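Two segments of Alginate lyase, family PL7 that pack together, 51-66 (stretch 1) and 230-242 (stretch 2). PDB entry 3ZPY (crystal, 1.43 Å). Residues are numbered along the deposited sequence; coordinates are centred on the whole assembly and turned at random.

Stretch 1 (51-66) FYTDGEWVYFKCYRGL
Stretch 2, residues 230-242: SYTGSYGLVRIKN

Strands 58-63 and 235-241 lie side by side as antiparallel neighbours, their axes 4.6 Å apart at closest approach and their directions 161° apart. Three hydrogen-bonded pairs set the register. Val58 N and O bond Ile240 O and N (both 2.9 Å), Phe60 N donates to Val238 O (2.8 Å) while Val238 N reaches Phe60 O (3.1 Å), and Cys62 N and O meet Gly236 O and N at 3.2 and 2.8 Å. The alternating pairs Tyr59-Arg239, Lys61-Leu237 and Tyr63-Tyr235 close to CA-CA distances of 4.3, 4.7 and 4.0 Å.

On the face carrying Val58, Phe60 and Cys62, the Phe60 side chain (chi1 m) brings CE1 to 3.7 Å from Ile240 CD1 (chi1 m, chi2 t); Gly236 adds no bulk beside Cys62.

The other face is a row of interleaved rings and extended chains. Trp57 (m, chi2 88°) is a flat slab wedged between two arms: Arg239 (p, then t, t) lays its guanidinium on one side, centres 4.1 Å apart and planes at 11°, while Lys241 (p, then all t) crosses the opposite side with CE 3.8 Å from Trp57 CH2. Still over the six-membered ring of Trp57 (NZ 4.6 Å from its centroid), Lys241 NZ forms a salt bridge with Glu56 OE2 (2.8 Å). Arg239 NH1 donates to Tyr59 OH (2.9 Å), and Arg239 CB covers a face of the Tyr59 (m) ring, whose edge meets Leu237 CD1 (4.0 Å from Tyr59 CD2). The all-t Lys61 chain rests on the Tyr235 (p) ring, CE 3.7 Å from CD2.

Arg64, in the type II turn that runs from Tyr63 to Leu66, donates from N to Ser234 O (3.0 Å). Arg64 (t, t, t) extends its side chain to donate from NH1 to Ser230 O (3.0 Å). Gly65 (phi 75°) fits closely: a CB would strike Tyr231 N and Ser230 C.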

ATOM      1  N   PHE A  51      -0.853  13.333   3.282  1.00  4.45           N
ATOM      2  CA  PHE A  51      -1.831  12.537   4.014  1.00  4.52           C
ATOM      3  C   PHE A  51      -2.896  13.493   4.485  1.00  4.59           C
ATOM      4  O   PHE A  51      -2.661  14.265   5.445  1.00  5.61           O
ATOM      5  CB  PHE A  51      -1.134  11.823   5.228  1.00  5.37           C
ATOM      6  CG  PHE A  51      -2.092  10.933   6.022  1.00  4.99           C
ATOM      7  CD1 PHE A  51      -2.431   9.651   5.568  1.00  7.16           C
ATOM      8  CD2 PHE A  51      -2.612  11.379   7.224  1.00  5.49           C
ATOM      9  CE1 PHE A  51      -3.273   8.843   6.315  1.00  7.68           C
ATOM     10  CE2 PHE A  51      -3.422  10.564   7.967  1.00  6.46           C
ATOM     11  CZ  PHE A  51      -3.753   9.315   7.534  1.00  7.20           C
ATOM     12  N   TYR A  52      -4.094  13.421   3.839  1.00  4.01           N
ATOM     13  CA  TYR A  52      -5.091  14.446   4.071  1.00  4.73           C
ATOM     14  C   TYR A  52      -6.444  13.907   3.735  1.00  4.80           C
ATOM     15  O   TYR A  52      -6.586  12.843   3.172  1.00  5.35           O
ATOM     16  CB  TYR A  52      -4.741  15.768   3.330  1.00  4.99           C
ATOM     17  CG  TYR A  52      -4.682  15.656   1.825  1.00  4.97           C
ATOM     18  CD1 TYR A  52      -5.854  15.844   1.094  1.00  5.89           C
ATOM     19  CD2 TYR A  52      -3.506  15.305   1.156  1.00  4.57           C
ATOM     20  CE1 TYR A  52      -5.851  15.747  -0.301  1.00  5.66           C
ATOM     21  CE2 TYR A  52      -3.478  15.135  -0.255  1.00  6.23           C
ATOM     22  CZ  TYR A  52      -4.685  15.399  -0.936  1.00  6.29           C
ATOM     23  OH  TYR A  52      -4.712  15.261  -2.283  1.00  8.53           O
ATOM     24  N   THR A  53      -7.450  14.720   4.028  1.00  4.92           N
ATOM     25  CA  THR A  53      -8.848  14.276   3.733  1.00  4.95           C
ATOM     26  C   THR A  53      -9.699  15.392   3.147  1.00  5.07           C
ATOM     27  O   THR A  53      -9.431  16.586   3.446  1.00  7.00           O
ATOM     28  CB  THR A  53      -9.539  13.644   4.988  1.00  4.90           C
ATOM     29  OG1 THR A  53     -10.794  13.104   4.603  1.00  5.56           O
ATOM     30  CG2 THR A  53      -9.696  14.661   6.108  1.00  6.43           C
ATOM     31  N   ASP A  54     -10.762  15.008   2.406  1.00  5.26           N
ATOM     32  CA  ASP A  54     -11.828  15.957   2.035  1.00  5.45           C
ATOM     33  C   ASP A  54     -13.112  15.624   2.689  1.00  5.88           C
ATOM     34  O   ASP A  54     -14.132  16.190   2.306  1.00  7.57           O
ATOM     35  CB  ASP A  54     -11.985  15.978   0.482  1.00  5.85           C
ATOM     36  CG  ASP A  54     -12.414  14.592  -0.075  1.00  5.47           C
ATOM     37  OD1 ASP A  54     -12.629  13.665   0.767  1.00  5.95           O
ATOM     38  OD2 ASP A  54     -12.494  14.459  -1.310  1.00  6.12           O
ATOM     39  N   GLY A  55     -13.098  14.804   3.753  1.00  5.31           N
ATOM     40  CA  GLY A  55     -14.294  14.398   4.501  1.00  5.92           C
ATOM     41  C   GLY A  55     -14.927  13.165   3.912  1.00  5.33           C
ATOM     42  O   GLY A  55     -15.817  12.582   4.546  1.00  8.51           O
ATOM     43  N   GLU A  56     -14.549  12.740   2.710  1.00  4.62           N
ATOM     44  CA  GLU A  56     -15.069  11.494   2.161  1.00  5.26           C
ATOM     45  C   GLU A  56     -13.889  10.507   2.070  1.00  5.10           C
ATOM     46  O   GLU A  56     -14.012   9.364   2.549  1.00  5.39           O
ATOM     47  CB  GLU A  56     -15.620  11.746   0.766  1.00  5.93           C
ATOM     48  CG  GLU A  56     -16.021  10.479   0.012  1.00  5.59           C
ATOM     49  CD  GLU A  56     -16.528  10.728  -1.420  1.00  6.13           C
ATOM     50  OE1 GLU A  56     -16.680  11.918  -1.834  1.00  7.79           O
ATOM     51  OE2 GLU A  56     -16.742   9.716  -2.166  1.00  6.45           O
ATOM     52  N   TRP A  57     -12.812  10.902   1.407  1.00  4.49           N
ATOM     53  CA  TRP A  57     -11.661  10.008   1.196  1.00  3.78           C
ATOM     54  C   TRP A  57     -10.470  10.487   2.062  1.00  4.22           C
ATOM     55  O   TRP A  57     -10.376  11.640   2.402  1.00  5.05           O
ATOM     56  CB  TRP A  57     -11.125  10.096  -0.239  1.00  4.67           C
ATOM     57  CG  TRP A  57     -12.104   9.909  -1.360  1.00  3.67           C
ATOM     58  CD1 TRP A  57     -12.892  10.869  -1.995  1.00  4.88           C
ATOM     59  CD2 TRP A  57     -12.435   8.641  -1.945  1.00  3.61           C
ATOM     60  NE1 TRP A  57     -13.654  10.271  -3.000  1.00  4.85           N
ATOM     61  CE2 TRP A  57     -13.393   8.893  -3.011  1.00  4.16           C
ATOM     62  CE3 TRP A  57     -11.952   7.364  -1.769  1.00  3.82           C
ATOM     63  CZ2 TRP A  57     -13.879   7.876  -3.814  1.00  4.83           C
ATOM     64  CZ3 TRP A  57     -12.405   6.333  -2.567  1.00  5.16           C
ATOM     65  CH2 TRP A  57     -13.358   6.573  -3.612  1.00  4.56           C
ATOM     66  N   VAL A  58      -9.544   9.602   2.302  1.00  4.64           N
ATOM     67  CA  VAL A  58      -8.195   9.931   2.819  1.00  4.15           C
ATOM     68  C   VAL A  58      -7.204   9.679   1.683  1.00  4.08           C
ATOM     69  O   VAL A  58      -7.233   8.621   1.048  1.00  4.00           O
ATOM     70  CB  VAL A  58      -7.843   9.160   4.114  1.00  3.76           C
ATOM     71  CG1 VAL A  58      -6.371   9.381   4.493  1.00  5.07           C
ATOM     72  CG2 VAL A  58      -8.794   9.589   5.245  1.00  4.57           C
ATOM     73  N   TYR A  59      -6.471  10.726   1.399  1.00  4.46           N
ATOM     74  CA  TYR A  59      -5.506  10.758   0.250  1.00  4.09           C
ATOM     75  C   TYR A  59      -4.119  10.492   0.736  1.00  4.41           C
ATOM     76  O   TYR A  59      -3.723  11.004   1.828  1.00  5.25           O
ATOM     77  CB  TYR A  59      -5.511  12.168  -0.312  1.00  3.99           C
ATOM     78  CG  TYR A  59      -6.822  12.558  -0.999  1.00  4.05           C
ATOM     79  CD1 TYR A  59      -7.926  12.958  -0.246  1.00  4.78           C
ATOM     80  CD2 TYR A  59      -6.946  12.567  -2.425  1.00  4.65           C
ATOM     81  CE1 TYR A  59      -9.155  13.329  -0.856  1.00  4.37           C
ATOM     82  CE2 TYR A  59      -8.181  12.907  -3.006  1.00  5.57           C
ATOM     83  CZ  TYR A  59      -9.250  13.279  -2.249  1.00  5.14           C
ATOM     84  OH  TYR A  59     -10.447  13.659  -2.889  1.00  6.05           O
ATOM     85  N   PHE A  60      -3.411   9.602   0.020  1.00  3.78           N
ATOM     86  CA  PHE A  60      -2.004   9.230   0.269  1.00  4.30           C
ATOM     87  C   PHE A  60      -1.288   9.651  -0.926  1.00  4.03           C
ATOM     88  O   PHE A  60      -1.447   9.063  -2.021  1.00  4.51           O
ATOM     89  CB  PHE A  60      -1.931   7.714   0.419  1.00  4.85           C
ATOM     90  CG  PHE A  60      -2.731   7.175   1.602  1.00  4.63           C
ATOM     91  CD1 PHE A  60      -4.146   7.040   1.504  1.00  4.03           C
ATOM     92  CD2 PHE A  60      -2.083   6.777   2.791  1.00  5.39           C
ATOM     93  CE1 PHE A  60      -4.875   6.535   2.609  1.00  5.03           C
ATOM     94  CE2 PHE A  60      -2.809   6.328   3.859  1.00  4.82           C
ATOM     95  CZ  PHE A  60      -4.191   6.142   3.754  1.00  5.77           C
ATOM     96  N   LYS A  61      -0.446  10.706  -0.731  1.00  4.13           N
ATOM     97  CA  LYS A  61       0.273  11.324  -1.859  1.00  4.12           C
ATOM     98  C   LYS A  61       1.812  11.116  -1.609  1.00  5.28           C
ATOM     99  O   LYS A  61       2.332  11.548  -0.537  1.00  6.13           O
ATOM    100  CB  LYS A  61      -0.083  12.884  -1.865  1.00  4.88           C
ATOM    101  CG  LYS A  61       0.403  13.557  -3.115  1.00  5.77           C
ATOM    102  CD  LYS A  61      -0.084  14.983  -3.232  1.00  7.93           C
ATOM    103  CE  LYS A  61       0.329  15.632  -4.512  1.00  8.64           C
ATOM    104  NZ  LYS A  61      -0.352  16.936  -4.668  1.00 10.42           N
ATOM    105  N   CYS A  62       2.440  10.453  -2.568  1.00  5.15           N
ATOM    106  CA  CYS A  62       3.876  10.125  -2.424  1.00  5.77           C
ATOM    107  C   CYS A  62       4.590  10.487  -3.706  1.00  5.75           C
ATOM    108  O   CYS A  62       4.001  10.431  -4.793  1.00  7.10           O
ATOM    109  CB  CYS A  62       4.004   8.608  -2.010  1.00  5.74           C
ATOM    110  SG  CYS A  62       5.666   8.153  -1.525  1.00  7.76           S
ATOM    111  N   TYR A  63       5.862  10.838  -3.595  1.00  6.66           N
ATOM    112  CA  TYR A  63       6.544  11.471  -4.709  1.00  6.51           C
ATOM    113  C   TYR A  63       7.743  10.646  -5.113  1.00  7.34           C
ATOM    114  O   TYR A  63       8.430  10.090  -4.247  1.00  7.28           O
ATOM    115  CB  TYR A  63       7.058  12.911  -4.350  1.00  7.23           C
ATOM    116  CG  TYR A  63       5.945  13.807  -3.891  1.00  7.22           C
ATOM    117  CD1 TYR A  63       5.404  13.662  -2.591  1.00  8.44           C
ATOM    118  CD2 TYR A  63       5.483  14.855  -4.728  1.00  7.07           C
ATOM    119  CE1 TYR A  63       4.355  14.421  -2.143  1.00  9.45           C
ATOM    120  CE2 TYR A  63       4.406  15.663  -4.264  1.00  7.09           C
ATOM    121  CZ  TYR A  63       3.946  15.485  -2.944  1.00  7.22           C
ATOM    122  OH  TYR A  63       2.850  16.227  -2.534  1.00  8.75           O
ATOM    123  N   ARG A  64       7.969  10.570  -6.423  1.00  7.44           N
ATOM    124  CA  ARG A  64       9.226  10.011  -6.960  1.00  8.40           C
ATOM    125  C   ARG A  64      10.384  10.724  -6.268  1.00  9.91           C
ATOM    126  O   ARG A  64      10.401  11.971  -6.127  1.00  8.43           O
ATOM    127  CB  ARG A  64       9.249  10.409  -8.460  1.00  8.74           C
ATOM    128  CG  ARG A  64      10.429   9.832  -9.276  1.00  8.11           C
ATOM    129  CD  ARG A  64      10.296  10.324 -10.720  1.00  8.22           C
ATOM    130  NE  ARG A  64      11.144   9.575 -11.670  1.00  9.44           N
ATOM    131  CZ  ARG A  64      12.307   9.989 -12.163  1.00  9.47           C
ATOM    132  NH1 ARG A  64      12.928  11.062 -11.685  1.00 11.97           N
ATOM    133  NH2 ARG A  64      12.880   9.305 -13.145  1.00 12.83           N
ATOM    134  N   GLY A  65      11.373   9.927  -5.799  1.00  9.48           N
ATOM    135  CA  GLY A  65      12.604  10.536  -5.210  1.00 12.62           C
ATOM    136  C   GLY A  65      12.389  11.123  -3.809  1.00  9.53           C
ATOM    137  O   GLY A  65      13.312  11.714  -3.320  1.00 13.02           O
ATOM    138  N   LEU A  66      11.173  10.980  -3.207  1.00  9.29           N
ATOM    139  CA  LEU A  66      10.903  11.526  -1.906  1.00 11.38           C
ATOM    140  C   LEU A  66      11.841  10.880  -0.889  1.00 11.97           C
ATOM    141  O   LEU A  66      11.887   9.644  -0.729  1.00 12.32           O
ATOM    142  CB  LEU A  66       9.484  11.257  -1.553  1.00  9.02           C
ATOM    143  CG  LEU A  66       8.887  11.910  -0.266  1.00  9.28           C
ATOM    144  CD1 LEU A  66       8.945  13.447  -0.335  1.00 12.41           C
ATOM    145  CD2 LEU A  66       7.461  11.427   0.096  1.00  9.03           C
ATOM    146  N   SER A 230      15.382  10.498  -9.009  1.00 13.08           N
ATOM    147  CA  SER A 230      15.462  11.868  -8.537  1.00 13.11           C
ATOM    148  C   SER A 230      14.066  12.451  -8.296  1.00 11.84           C
ATOM    149  O   SER A 230      13.058  11.974  -8.828  1.00 11.14           O
ATOM    150  CB  SER A 230      16.225  12.702  -9.530  1.00 19.29           C
ATOM    151  OG  SER A 230      15.431  12.815 -10.666  1.00 22.53           O
ATOM    152  N   TYR A 231      14.020  13.510  -7.478  1.00 12.15           N
ATOM    153  CA  TYR A 231      12.789  14.211  -7.217  1.00 12.32           C
ATOM    154  C   TYR A 231      12.526  15.235  -8.294  1.00 12.58           C
ATOM    155  O   TYR A 231      13.352  16.090  -8.568  1.00 13.56           O
ATOM    156  CB  TYR A 231      12.841  14.853  -5.812  1.00 11.37           C
ATOM    157  CG  TYR A 231      11.563  15.667  -5.552  1.00 11.64           C
ATOM    158  CD1 TYR A 231      11.485  17.020  -5.999  1.00 13.84           C
ATOM    159  CD2 TYR A 231      10.385  15.098  -4.966  1.00 11.83           C
ATOM    160  CE1 TYR A 231      10.289  17.792  -5.852  1.00 14.06           C
ATOM    161  CE2 TYR A 231       9.208  15.914  -4.799  1.00 10.80           C
ATOM    162  CZ  TYR A 231       9.199  17.236  -5.205  1.00 12.10           C
ATOM    163  OH  TYR A 231       8.040  17.939  -5.090  1.00 16.86           O
ATOM    164  N   THR A 232      11.335  15.149  -8.909  1.00 10.32           N
ATOM    165  CA  THR A 232      10.977  16.041 -10.043  1.00 11.40           C
ATOM    166  C   THR A 232       9.634  16.763  -9.835  1.00 11.57           C
ATOM    167  O   THR A 232       9.305  17.598 -10.679  1.00 12.79           O
ATOM    168  CB  THR A 232      10.873  15.238 -11.334  1.00 13.28           C
ATOM    169  OG1 THR A 232       9.825  14.241 -11.150  1.00 14.15           O
ATOM    170  CG2 THR A 232      12.256  14.579 -11.688  1.00 13.28           C
ATOM    171  N   GLY A 233       8.857  16.375  -8.807  1.00 10.80           N
ATOM    172  CA  GLY A 233       7.488  16.855  -8.658  1.00 10.34           C
ATOM    173  C   GLY A 233       6.550  15.711  -9.135  1.00 10.69           C
ATOM    174  O   GLY A 233       5.415  15.729  -8.935  1.00  9.57           O
ATOM    175  N   SER A 234       7.056  14.680  -9.826  1.00  8.90           N
ATOM    176  CA  SER A 234       6.215  13.541 -10.253  1.00  8.21           C
ATOM    177  C   SER A 234       5.729  12.783  -8.965  1.00  8.21           C
ATOM    178  O   SER A 234       6.454  12.624  -7.977  1.00  7.72           O
ATOM    179  CB  SER A 234       7.093  12.560 -10.974  1.00  6.85           C
ATOM    180  OG  SER A 234       6.489  11.322 -11.263  1.00  8.06           O
ATOM    181  N   TYR A 235       4.498  12.320  -8.958  1.00  5.83           N
ATOM    182  CA  TYR A 235       3.890  11.788  -7.736  1.00  6.69           C
ATOM    183  C   TYR A 235       2.848  10.733  -8.118  1.00  5.59           C
ATOM    184  O   TYR A 235       2.342  10.734  -9.284  1.00  5.71           O
ATOM    185  CB  TYR A 235       3.279  12.885  -6.795  1.00  8.25           C
ATOM    186  CG  TYR A 235       2.078  13.597  -7.416  1.00  7.60           C
ATOM    187  CD1 TYR A 235       2.261  14.548  -8.418  1.00  8.60           C
ATOM    188  CD2 TYR A 235       0.787  13.142  -7.162  1.00  6.29           C
ATOM    189  CE1 TYR A 235       1.121  15.199  -8.994  1.00  8.91           C
ATOM    190  CE2 TYR A 235      -0.341  13.756  -7.732  1.00  7.05           C
ATOM    191  CZ  TYR A 235      -0.143  14.750  -8.674  1.00  9.67           C
ATOM    192  OH  TYR A 235      -1.255  15.338  -9.238  1.00 10.77           O
ATOM    193  N   GLY A 236       2.466   9.928  -7.131  1.00  5.96           N
ATOM    194  CA  GLY A 236       1.238   9.139  -7.268  1.00  5.70           C
ATOM    195  C   GLY A 236       0.256   9.579  -6.194  1.00  4.96           C
ATOM    196  O   GLY A 236       0.632  10.191  -5.178  1.00  5.04           O
ATOM    197  N   LEU A 237      -1.039   9.330  -6.478  1.00  4.56           N
ATOM    198  CA  LEU A 237      -2.076   9.728  -5.566  1.00  4.08           C
ATOM    199  C   LEU A 237      -3.127   8.598  -5.499  1.00  4.39           C
ATOM    200  O   LEU A 237      -3.648   8.221  -6.504  1.00  5.29           O
ATOM    201  CB  LEU A 237      -2.714  11.023  -6.046  1.00  5.20           C
ATOM    202  CG  LEU A 237      -3.758  11.635  -5.110  1.00  5.09           C
ATOM    203  CD1 LEU A 237      -3.207  11.974  -3.723  1.00  5.06           C
ATOM    204  CD2 LEU A 237      -4.446  12.876  -5.712  1.00  6.18           C
ATOM    205  N   VAL A 238      -3.344   8.111  -4.297  1.00  4.22           N
ATOM    206  CA  VAL A 238      -4.276   7.034  -3.976  1.00  4.21           C
ATOM    207  C   VAL A 238      -5.256   7.633  -2.965  1.00  4.24           C
ATOM    208  O   VAL A 238      -4.886   8.397  -2.062  1.00  5.08           O
ATOM    209  CB  VAL A 238      -3.595   5.816  -3.336  1.00  4.23           C
ATOM    210  CG1 VAL A 238      -4.625   4.811  -2.897  1.00  4.33           C
ATOM    211  CG2 VAL A 238      -2.542   5.206  -4.254  1.00  5.72           C
ATOM    212  N   ARG A 239      -6.540   7.348  -3.103  1.00  3.58           N
ATOM    213  CA  ARG A 239      -7.496   7.794  -2.102  1.00  4.10           C
ATOM    214  C   ARG A 239      -8.376   6.582  -1.662  1.00  3.56           C
ATOM    215  O   ARG A 239      -8.745   5.740  -2.486  1.00  4.49           O
ATOM    216  CB  ARG A 239      -8.290   8.998  -2.609  1.00  5.36           C
ATOM    217  CG  ARG A 239      -9.192   8.781  -3.815  1.00  5.30           C
ATOM    218  CD  ARG A 239      -9.856  10.087  -4.190  1.00  6.25           C
ATOM    219  NE  ARG A 239     -10.727   9.987  -5.306  1.00  6.66           N
ATOM    220  CZ  ARG A 239     -11.395  11.013  -5.800  1.00  6.65           C
ATOM    221  NH1 ARG A 239     -11.339  12.207  -5.192  1.00  6.77           N
ATOM    222  NH2 ARG A 239     -12.025  10.835  -6.952  1.00  7.61           N
ATOM    223  N   ILE A 240      -8.664   6.523  -0.342  1.00  4.14           N
ATOM    224  CA  ILE A 240      -9.296   5.348   0.272  1.00  4.31           C
ATOM    225  C   ILE A 240     -10.472   5.799   1.148  1.00  3.31           C
ATOM    226  O   ILE A 240     -10.401   6.840   1.859  1.00  4.22           O
ATOM    227  CB  ILE A 240      -8.235   4.521   1.088  1.00  5.94           C
ATOM    228  CG1 ILE A 240      -7.097   4.114   0.170  1.00  6.68           C
ATOM    229  CG2 ILE A 240      -8.860   3.368   1.838  1.00 10.01           C
ATOM    230  CD1 ILE A 240      -5.845   3.486   0.820  1.00 10.72           C
ATOM    231  N   LYS A 241     -11.481   4.941   1.157  1.00  4.02           N
ATOM    232  CA  LYS A 241     -12.533   5.065   2.184  1.00  4.00           C
ATOM    233  C   LYS A 241     -13.048   3.668   2.518  1.00  3.70           C
ATOM    234  O   LYS A 241     -12.656   2.680   1.873  1.00  4.63           O
ATOM    235  CB  LYS A 241     -13.710   5.928   1.712  1.00  4.51           C
ATOM    236  CG  LYS A 241     -14.453   5.493   0.492  1.00  4.44           C
ATOM    237  CD  LYS A 241     -15.440   6.596   0.058  1.00  6.34           C
ATOM    238  CE  LYS A 241     -16.177   6.125  -1.140  1.00  5.98           C
ATOM    239  NZ  LYS A 241     -17.271   7.095  -1.504  1.00  7.47           N
ATOM    240  N   ASN A 242     -13.953   3.527   3.501  1.00  4.37           N
ATOM    241  CA  ASN A 242     -14.610   2.285   3.824  1.00  4.34           C
ATOM    242  C   ASN A 242     -13.590   1.163   4.082  1.00  3.79           C
ATOM    243  O   ASN A 242     -13.700   0.060   3.465  1.00  5.18           O
ATOM    244  CB  ASN A 242     -15.572   1.852   2.658  1.00  5.16           C
ATOM    245  CG  ASN A 242     -16.650   2.819   2.429  1.00  6.57           C
ATOM    246  OD1 ASN A 242     -16.917   3.668   3.249  1.00  9.16           O
ATOM    247  ND2 ASN A 242     -17.130   2.806   1.187  1.00  7.56           N
TER
HETATM  248  O   HOH W   1     -12.176   7.809   4.081  1.00  8.28           O
HETATM  249  O   HOH W   2       9.030  13.738  -7.620  1.00  7.83           O
HETATM  250  O   HOH W   3      14.932  12.456 -13.324  1.00 18.59           O